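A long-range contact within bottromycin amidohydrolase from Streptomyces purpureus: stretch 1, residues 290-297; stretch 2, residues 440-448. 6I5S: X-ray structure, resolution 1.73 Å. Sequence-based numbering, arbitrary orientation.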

ATOM      1  N   ARG A 290       9.633  11.512  18.761  1.00 47.52           N
ATOM      2  CA  ARG A 290       8.972  10.898  19.910  1.00 49.76           C
ATOM      3  C   ARG A 290       7.479  10.758  19.667  1.00 42.20           C
ATOM      4  O   ARG A 290       6.864   9.793  20.123  1.00 41.05           O
ATOM      5  N   ALA A 291       6.872  11.707  18.956  1.00 42.17           N
ATOM      6  CA  ALA A 291       5.429  11.619  18.752  1.00 43.29           C
ATOM      7  C   ALA A 291       5.082  10.433  17.865  1.00 38.76           C
ATOM      8  O   ALA A 291       4.144   9.692  18.159  1.00 39.43           O
ATOM      9  N   VAL A 292       5.872  10.194  16.796  1.00 39.88           N
ATOM     10  CA  VAL A 292       5.573   9.061  15.929  1.00 37.07           C
ATOM     11  C   VAL A 292       5.844   7.750  16.651  1.00 33.16           C
ATOM     12  O   VAL A 292       5.095   6.785  16.500  1.00 35.55           O
ATOM     13  N   LEU A 293       6.902   7.687  17.459  1.00 35.72           N
ATOM     14  CA  LEU A 293       7.124   6.482  18.253  1.00 42.12           C
ATOM     15  C   LEU A 293       5.976   6.214  19.215  1.00 40.24           C
ATOM     16  O   LEU A 293       5.629   5.054  19.457  1.00 41.39           O
ATOM     17  N   GLN A 294       5.411   7.262  19.825  1.00 37.47           N
ATOM     18  CA  GLN A 294       4.263   7.061  20.695  1.00 43.49           C
ATOM     19  C   GLN A 294       3.094   6.478  19.910  1.00 38.33           C
ATOM     20  O   GLN A 294       2.295   5.696  20.453  1.00 44.32           O
ATOM     21  N   ALA A 295       2.999   6.824  18.625  1.00 40.55           N
ATOM     22  CA  ALA A 295       1.879   6.396  17.800  1.00 42.11           C
ATOM     23  C   ALA A 295       2.037   4.970  17.297  1.00 39.52           C
ATOM     24  O   ALA A 295       1.031   4.348  16.917  1.00 36.90           O
ATOM     25  N   ALA A 296       3.243   4.434  17.373  1.00 34.02           N
ATOM     26  CA  ALA A 296       3.522   3.073  16.959  1.00 39.25           C
ATOM     27  C   ALA A 296       2.833   2.102  17.904  1.00 49.66           C
ATOM     28  O   ALA A 296       2.684   2.365  19.095  1.00 39.56           O
ATOM     29  N   THR A 297       2.446   0.958  17.364  1.00 39.57           N
ATOM     30  CA  THR A 297       1.839  -0.083  18.172  1.00 45.90           C
ATOM     31  C   THR A 297       2.866  -0.680  19.135  1.00 39.78           C
ATOM     32  O   THR A 297       4.066  -0.696  18.853  1.00 38.75           O
ATOM     33  N   LEU A 440      -9.104   8.513  17.501  1.00 32.05           N
ATOM     34  CA  LEU A 440      -9.163   7.315  18.321  1.00 34.46           C
ATOM     35  C   LEU A 440      -7.948   6.425  18.076  1.00 28.77           C
ATOM     36  O   LEU A 440      -7.356   5.897  19.026  1.00 35.72           O
ATOM     37  N   ARG A 441      -7.526   6.338  16.825  1.00 29.27           N
ATOM     38  CA  ARG A 441      -6.313   5.570  16.484  1.00 30.16           C
ATOM     39  C   ARG A 441      -5.101   6.114  17.234  1.00 31.40           C
ATOM     40  O   ARG A 441      -4.256   5.354  17.727  1.00 31.00           O
ATOM     41  N   LEU A 442      -5.007   7.440  17.369  1.00 33.31           N
ATOM     42  CA  LEU A 442      -3.871   8.033  18.086  1.00 33.81           C
ATOM     43  C   LEU A 442      -4.004   7.848  19.593  1.00 32.71           C
ATOM     44  O   LEU A 442      -3.034   7.462  20.251  1.00 37.33           O
ATOM     45  N   SER A 443      -5.204   8.125  20.148  1.00 32.59           N
ATOM     46  CA  SER A 443      -5.410   8.034  21.593  1.00 37.47           C
ATOM     47  C   SER A 443      -5.165   6.616  22.092  1.00 36.82           C
ATOM     48  O   SER A 443      -4.573   6.421  23.154  1.00 41.37           O
ATOM     49  N   ALA A 444      -5.594   5.618  21.317  1.00 38.40           N
ATOM     50  CA  ALA A 444      -5.424   4.227  21.702  1.00 42.58           C
ATOM     51  C   ALA A 444      -3.965   3.846  21.814  1.00 43.24           C
ATOM     52  O   ALA A 444      -3.613   2.979  22.616  1.00 42.56           O
ATOM     53  N   ALA A 445      -3.105   4.485  21.037  1.00 41.45           N
ATOM     54  CA  ALA A 445      -1.675   4.267  21.110  1.00 41.35           C
ATOM     55  C   ALA A 445      -1.002   5.160  22.139  1.00 37.48           C
ATOM     56  O   ALA A 445       0.201   5.030  22.364  1.00 47.27           O
ATOM     57  N   GLY A 446      -1.731   6.074  22.763  1.00 41.24           N
ATOM     58  CA  GLY A 446      -1.164   6.904  23.810  1.00 42.37           C
ATOM     59  C   GLY A 446      -0.729   8.279  23.384  1.00 40.07           C
ATOM     60  O   GLY A 446      -0.093   8.978  24.172  1.00 45.55           O
ATOM     61  N   LEU A 447      -1.004   8.678  22.158  1.00 40.95           N
ATOM     62  CA  LEU A 447      -0.628  10.001  21.690  1.00 44.12           C
ATOM     63  C   LEU A 447      -1.846  10.906  21.748  1.00 41.03           C
ATOM     64  O   LEU A 447      -2.924  10.520  21.300  1.00 42.32           O
ATOM     65  N   ASP A 448      -1.664  12.100  22.305  1.00 38.24           N
ATOM     66  CA  ASP A 448      -2.680  13.124  22.310  1.00 49.49           C
ATOM     67  C   ASP A 448      -3.095  13.426  20.876  1.00 44.48           C
ATOM     68  O   ASP A 448      -2.255  13.867  20.080  1.00 44.38           O
TER

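Residues 290-297 and 440-448 lie far apart in sequence, but here the ends of two helices meet. The contact buries 344 Å² in total. Arg290 takes no part: its side chain leads away from stretch 2 and is poorly ordered.

Ala291 is the first residue to touch. Its CB sits 4.2 Å from Leu447 CD1, and its carbonyl O is 3.7 Å from Leu447 CD2. The leucine, with chi1 t and chi2 p, therefore packs against both the methyl and the backbone of Ala291. Val292 (chi1 t) points away, and Leu293 (chi1 m, chi2 t) is out of reach.

Gln294 points toward stretch 2, with chi1 t, chi2 p and chi3 68°. Its CG lies 3.9 Å from Leu447 CB and 3.5 Å from Gly446 O. Gln294 NE2 donates a hydrogen bond to Ala445 O, at 2.9 Å. Gly446 has positive phi and forms part of a Schellman motif at the end of its helix. A CB there would clash with Gln294 NE2 and would also jam against the carbonyl of Ala445. Gln294 O also lies 2.9 Å from Ala445 O, but both are acceptors and no hydrogen bond links them.

Ala295 is buried. Its CB packs 4.3 Å from Leu447 CD2 and 4.4 Å from Leu442 CD2; Leu442 has chi1 m and chi2 t. Arg441 NH1 and NH2 both donate to Ala295 O, at 2.7 and 3.0 Å. The oxygen lies near the guanidinium plane, at its edge, so one acceptor can serve two donors. Arg441 starts sideways, with chi1 between wells at 133°, but its end comes nearer. Ala445 CB points in and lies 3.5 Å from Ala295 O.

Ala296 and Thr297 (chi1 p) point away. Ala296 still touches through its backbone: its O is 4.4 Å from Ala445 CB.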

ATOM      1  CB  ARG A 290       9.222  11.730  21.171  1.00 50.53           C
ATOM      2  CG  ARG A 290       8.488  11.254  22.424  1.00 87.48           C
ATOM      3  CD  ARG A 290       8.713  12.193  23.630  1.00120.00           C
ATOM      4  NE  ARG A 290      10.137  12.347  23.956  1.00134.58           N
ATOM      5  CZ  ARG A 290      10.869  13.440  23.732  1.00118.63           C
ATOM      6  NH1 ARG A 290      10.331  14.527  23.187  1.00105.21           N
ATOM      7  NH2 ARG A 290      12.157  13.449  24.067  1.00111.62           N
ATOM      8  CB  ALA A 291       4.901  12.931  18.156  1.00 46.23           C
ATOM      9  CB  VAL A 292       6.349   9.149  14.607  1.00 38.21           C
ATOM     10  CG1 VAL A 292       6.024   7.913  13.769  1.00 35.42           C
ATOM     11  CG2 VAL A 292       5.953  10.342  13.860  1.00 46.78           C
ATOM     12  CB  LEU A 293       8.429   6.592  19.027  1.00 39.62           C
ATOM     13  CG  LEU A 293       9.706   6.444  18.259  1.00 53.03           C
ATOM     14  CD1 LEU A 293      10.891   6.936  19.129  1.00 68.44           C
ATOM     15  CD2 LEU A 293       9.885   4.993  17.858  1.00 58.31           C
ATOM     16  CB  GLN A 294       3.876   8.400  21.348  1.00 40.04           C
ATOM     17  CG  GLN A 294       2.778   8.295  22.375  1.00 58.67           C
ATOM     18  CD  GLN A 294       3.168   7.425  23.549  1.00 62.23           C
ATOM     19  OE1 GLN A 294       4.044   7.775  24.333  1.00 69.26           O
ATOM     20  NE2 GLN A 294       2.528   6.281  23.665  1.00 63.21           N
ATOM     21  CB  ALA A 295       1.710   7.349  16.625  1.00 43.28           C
ATOM     22  CB  ALA A 296       5.025   2.790  16.966  1.00 35.91           C
ATOM     23  CB  THR A 297       1.285  -1.184  17.282  1.00 42.09           C
ATOM     24  OG1 THR A 297       2.365  -1.827  16.626  1.00 44.22           O
ATOM     25  CG2 THR A 297       0.291  -0.618  16.236  1.00 41.00           C
ATOM     26  CB  LEU A 440     -10.428   6.538  17.996  1.00 40.18           C
ATOM     27  CG  LEU A 440     -10.654   5.273  18.817  1.00 41.07           C
ATOM     28  CD1 LEU A 440     -10.817   5.591  20.264  1.00 43.86           C
ATOM     29  CD2 LEU A 440     -11.899   4.629  18.283  1.00 43.37           C
ATOM     30  CB  ARG A 441      -6.092   5.616  14.952  1.00 33.34           C
ATOM     31  CG  ARG A 441      -4.639   5.940  14.462  1.00 57.93           C
ATOM     32  CD  ARG A 441      -3.857   4.800  14.638  1.00 62.52           C
ATOM     33  NE  ARG A 441      -2.491   4.876  14.104  1.00 40.51           N
ATOM     34  CZ  ARG A 441      -1.410   4.864  14.847  1.00 37.93           C
ATOM     35  NH1 ARG A 441      -1.486   4.988  16.184  1.00 34.19           N
ATOM     36  NH2 ARG A 441      -0.249   4.726  14.234  1.00 37.08           N
ATOM     37  CB  LEU A 442      -3.738   9.533  17.751  1.00 32.46           C
ATOM     38  CG  LEU A 442      -3.509   9.819  16.266  1.00 38.08           C
ATOM     39  CD1 LEU A 442      -3.649  11.304  16.011  1.00 39.45           C
ATOM     40  CD2 LEU A 442      -2.123   9.324  15.806  1.00 38.07           C
ATOM     41  CB  SER A 443      -6.847   8.459  21.986  1.00 44.72           C
ATOM     42  OG  SER A 443      -7.158   9.736  21.535  1.00 73.32           O
ATOM     43  CB  ALA A 444      -6.119   3.320  20.687  1.00 48.02           C
ATOM     44  CB  ALA A 445      -1.061   4.498  19.743  1.00 47.49           C
ATOM     45  CB  LEU A 447      -0.085   9.939  20.266  1.00 38.57           C
ATOM     46  CG  LEU A 447       0.424  11.293  19.763  1.00 42.01           C
ATOM     47  CD1 LEU A 447       1.629  11.715  20.516  1.00 39.60           C
ATOM     48  CD2 LEU A 447       0.733  11.165  18.268  1.00 46.46           C
ATOM     49  CB  ASP A 448      -2.114  14.373  22.985  1.00 63.82           C
ATOM     50  CG  ASP A 448      -3.140  15.444  23.187  1.00 66.90           C
ATOM     51  OD1 ASP A 448      -4.196  15.424  22.522  1.00 54.27           O
ATOM     52  OD2 ASP A 448      -2.854  16.333  24.008  1.00 72.07           O
TER